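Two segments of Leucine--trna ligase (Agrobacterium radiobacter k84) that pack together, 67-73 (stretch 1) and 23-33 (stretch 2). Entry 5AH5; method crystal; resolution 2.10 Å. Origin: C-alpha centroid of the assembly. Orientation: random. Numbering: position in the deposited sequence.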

# COMPACT_ATOMS: atom_id res chain seq x y z
N ARG B 67 -12.44 21.64 1.27
CA ARG B 67 -12.90 21.77 -0.09
C ARG B 67 -14.31 21.26 -0.34
O ARG B 67 -14.67 21.05 -1.51
CB ARG B 67 -11.92 21.12 -1.07
CG ARG B 67 -10.62 21.94 -1.23
CD ARG B 67 -9.56 21.15 -1.93
NE ARG B 67 -9.75 21.21 -3.33
CZ ARG B 67 -9.54 20.26 -4.23
NH1 ARG B 67 -9.09 19.03 -3.94
NH2 ARG B 67 -9.73 20.59 -5.48
N GLY B 68 -15.06 20.97 0.73
CA GLY B 68 -16.46 20.51 0.61
C GLY B 68 -16.70 19.00 0.41
O GLY B 68 -17.86 18.56 0.37
N TYR B 69 -15.63 18.20 0.30
CA TYR B 69 -15.83 16.76 0.16
C TYR B 69 -16.43 16.18 1.50
O TYR B 69 -16.19 16.71 2.61
CB TYR B 69 -14.55 16.02 -0.21
CG TYR B 69 -13.98 16.26 -1.57
CD1 TYR B 69 -13.11 17.33 -1.80
CD2 TYR B 69 -14.30 15.43 -2.63
CE1 TYR B 69 -12.58 17.55 -3.09
CE2 TYR B 69 -13.77 15.61 -3.88
CZ TYR B 69 -12.94 16.68 -4.12
OH TYR B 69 -12.43 16.84 -5.34
N SER B 70 -17.22 15.13 1.36
CA SER B 70 -17.64 14.30 2.52
C SER B 70 -16.61 13.16 2.66
O SER B 70 -16.60 12.22 1.86
CB SER B 70 -19.05 13.73 2.31
OG SER B 70 -19.43 13.04 3.50
N VAL B 71 -15.72 13.32 3.61
CA VAL B 71 -14.47 12.55 3.68
C VAL B 71 -14.61 11.43 4.79
O VAL B 71 -14.97 11.74 5.91
CB VAL B 71 -13.32 13.52 4.06
CG1 VAL B 71 -12.04 12.74 4.36
CG2 VAL B 71 -13.04 14.55 2.92
N LEU B 72 -14.38 10.20 4.43
CA LEU B 72 -14.14 9.13 5.38
C LEU B 72 -12.61 9.00 5.56
O LEU B 72 -11.93 8.63 4.64
CB LEU B 72 -14.72 7.81 4.87
CG LEU B 72 -14.47 6.58 5.78
CD1 LEU B 72 -14.78 6.89 7.20
CD2 LEU B 72 -15.26 5.35 5.34
N HIS B 73 -12.10 9.37 6.72
CA HIS B 73 -10.73 9.13 7.08
C HIS B 73 -10.71 8.31 8.41
O HIS B 73 -10.73 8.87 9.46
CB HIS B 73 -10.07 10.42 7.35
CG HIS B 73 -8.60 10.34 7.55
ND1 HIS B 73 -7.94 11.21 8.37
CD2 HIS B 73 -7.65 9.56 6.98
CE1 HIS B 73 -6.66 10.95 8.38
NE2 HIS B 73 -6.45 9.95 7.53
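Stretch 2 23-33: DWDPSSPGKKF

Parallel strand pairing is often described by its hydrogen bonds, but the contact between these two segments shows how side chains on both faces of a short ladder share the work with the backbone. At the apolar centre, Phe-33 lies in an extended conformation (phi/psi -149/127) beside Val-71, their CA atoms 4.6 Å apart and their side chains on the same face of the sheet. Phe-33 CB approaches Val-71 CG2 at 4.1 Å and Tyr-69 CD2 at 3.9 Å. With chi1 at t, the phenylalanine directs its ring edge toward the face of Tyr-69, an edge-to-face pair with centroids 5.5 Å apart and planes at 58°. Tyr-69, whose chi1 is m, also meets the aliphatic part of the fully extended Lys-31 side chain, with CE2 of the tyrosine 4.0 Å from CD of the lysine.

A second apolar contact is made by Trp-24, far from Phe-33 in the order of stretch 2 but also close to the end of the stretch 1 strand. Its CA-to-CB bond points toward stretch 1, and Leu-72 covers one face of the indole: Leu-72 CB stands 3.8 Å from the centroid of the five-membered ring of Trp-24, only 3° off the ring normal, a nearly ideal CH-pi geometry. Leu-72 CD1 adds a contact of 3.8 Å to Trp-24 CB.

Between these groups runs the backbone ladder. The strands are parallel, with Ser-70 paired with Lys-32 and Val-71 with Phe-33, and the hydrogen bonds alternate as parallel register requires. Ser-70 N donates to Lys-31 O (2.7 Å), Phe-33 N donates to Ser-70 O (2.9 Å), and Leu-72 N donates to Phe-33 O (2.9 Å). Ser-70 thus uses both its amide and its carbonyl, bonding to residues on either side of Lys-32 in sequence. CA-H...O contacts reinforce the same carbonyls, the shortest running from Val-71 CA to Phe-33 O at 3.1 Å.

Just before the ladder the two segments come close at Gly-30, where a side chain would not fit. Gly-30 CA lies 3.4 Å from Gly-68 O, and an ideal CB on Gly-30 would fall 2.3 Å from Gly-68 O, a clash. Gly-68 itself has a positive phi of 86°, a conformation that favours glycine.

The polar edge is organised around the Ser-70 hydroxyl, on the face shared with Lys-32. Here stretch 2 folds into a type I turn from Asp-25 to Ser-28, closed by a hydrogen bond from Ser-28 N to Asp-25 O (3.1 Å); Asp-25 OD1 accepts further bonds from Ser-27 N (3.2 Å) and Ser-27 OG (2.9 Å). Ser-70 OG packs 3.5 Å from Ser-28 CB, and two waters tie it to the turn. One bonds to Ser-70 OG at 2.8 Å and accepts from Asp-25 N at 2.9 Å; the other, 3.0 Å from Ser-70 OG, lies within hydrogen-bonding reach of Ser-28 O (2.7 Å) and Pro-26 O (3.0 Å).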

# COMPACT_ATOMS: atom_id res chain seq x y z
N ASP B 23 -15.90 13.61 11.93
CA ASP B 23 -16.88 12.55 11.92
C ASP B 23 -17.48 12.33 10.58
O ASP B 23 -18.04 13.24 10.04
CB ASP B 23 -17.93 12.88 12.97
CG ASP B 23 -18.98 11.80 13.12
OD1 ASP B 23 -18.67 10.60 13.11
OD2 ASP B 23 -20.14 12.21 13.29
N TRP B 24 -17.34 11.12 9.99
CA TRP B 24 -17.82 10.91 8.67
C TRP B 24 -19.35 10.78 8.68
O TRP B 24 -19.91 9.96 9.43
CB TRP B 24 -17.25 9.64 8.04
CG TRP B 24 -17.80 9.31 6.74
CD1 TRP B 24 -17.79 10.11 5.64
CD2 TRP B 24 -18.38 8.05 6.32
NE1 TRP B 24 -18.33 9.44 4.56
CE2 TRP B 24 -18.72 8.19 4.95
CE3 TRP B 24 -18.71 6.84 7.00
CZ2 TRP B 24 -19.34 7.16 4.22
CZ3 TRP B 24 -19.28 5.81 6.28
CH2 TRP B 24 -19.60 5.97 4.89
N ASP B 25 -20.03 11.59 7.87
CA ASP B 25 -21.49 11.42 7.76
C ASP B 25 -21.87 11.00 6.38
O ASP B 25 -21.81 11.81 5.44
CB ASP B 25 -22.26 12.66 8.21
CG ASP B 25 -23.63 12.30 8.75
OD1 ASP B 25 -24.34 11.34 8.20
OD2 ASP B 25 -23.99 12.94 9.76
N PRO B 26 -22.24 9.73 6.22
CA PRO B 26 -22.69 9.34 4.88
C PRO B 26 -23.90 10.17 4.30
O PRO B 26 -24.02 10.32 3.10
CB PRO B 26 -23.08 7.88 5.03
CG PRO B 26 -22.99 7.54 6.50
CD PRO B 26 -22.40 8.69 7.24
N SER B 27 -24.79 10.69 5.14
CA SER B 27 -25.93 11.47 4.60
C SER B 27 -25.54 12.89 4.20
O SER B 27 -26.40 13.63 3.72
CB SER B 27 -27.05 11.50 5.62
OG SER B 27 -26.62 12.26 6.75
N SER B 28 -24.29 13.31 4.44
CA SER B 28 -23.79 14.59 3.87
C SER B 28 -23.89 14.61 2.35
O SER B 28 -23.59 13.64 1.71
CB SER B 28 -22.33 14.88 4.27
OG SER B 28 -22.22 15.07 5.68
N PRO B 29 -24.25 15.76 1.78
CA PRO B 29 -24.33 15.84 0.32
C PRO B 29 -22.99 16.03 -0.42
O PRO B 29 -22.93 15.75 -1.65
CB PRO B 29 -25.21 17.08 0.11
CG PRO B 29 -24.87 17.95 1.28
CD PRO B 29 -24.70 17.00 2.43
N GLY B 30 -21.94 16.50 0.26
CA GLY B 30 -20.63 16.68 -0.43
C GLY B 30 -20.16 15.44 -1.19
O GLY B 30 -20.48 14.29 -0.82
N LYS B 31 -19.42 15.65 -2.25
CA LYS B 31 -18.89 14.55 -3.01
C LYS B 31 -17.99 13.70 -2.07
O LYS B 31 -17.36 14.22 -1.17
CB LYS B 31 -18.06 15.10 -4.16
CG LYS B 31 -17.72 14.04 -5.19
CD LYS B 31 -16.87 14.66 -6.27
CE LYS B 31 -16.39 13.60 -7.22
NZ LYS B 31 -15.66 14.26 -8.32
N LYS B 32 -18.01 12.41 -2.28
CA LYS B 32 -17.44 11.46 -1.32
C LYS B 32 -15.93 11.47 -1.55
O LYS B 32 -15.45 11.62 -2.68
CB LYS B 32 -17.99 10.06 -1.53
CG LYS B 32 -17.53 9.33 -2.83
CD LYS B 32 -16.24 8.50 -2.61
CE LYS B 32 -15.90 7.64 -3.82
NZ LYS B 32 -14.60 6.96 -3.59
N PHE B 33 -15.19 11.27 -0.50
CA PHE B 33 -13.76 11.04 -0.63
C PHE B 33 -13.32 10.12 0.51
O PHE B 33 -13.52 10.42 1.63
CB PHE B 33 -13.02 12.35 -0.53
CG PHE B 33 -11.61 12.26 -1.06
CD1 PHE B 33 -11.37 12.24 -2.42
CD2 PHE B 33 -10.53 12.21 -0.21
CE1 PHE B 33 -10.07 12.15 -2.91
CE2 PHE B 33 -9.23 12.14 -0.71
CZ PHE B 33 -8.98 12.09 -2.03
O HOH W 1 -18.87 13.61 6.21
O HOH W 2 -21.65 11.74 2.01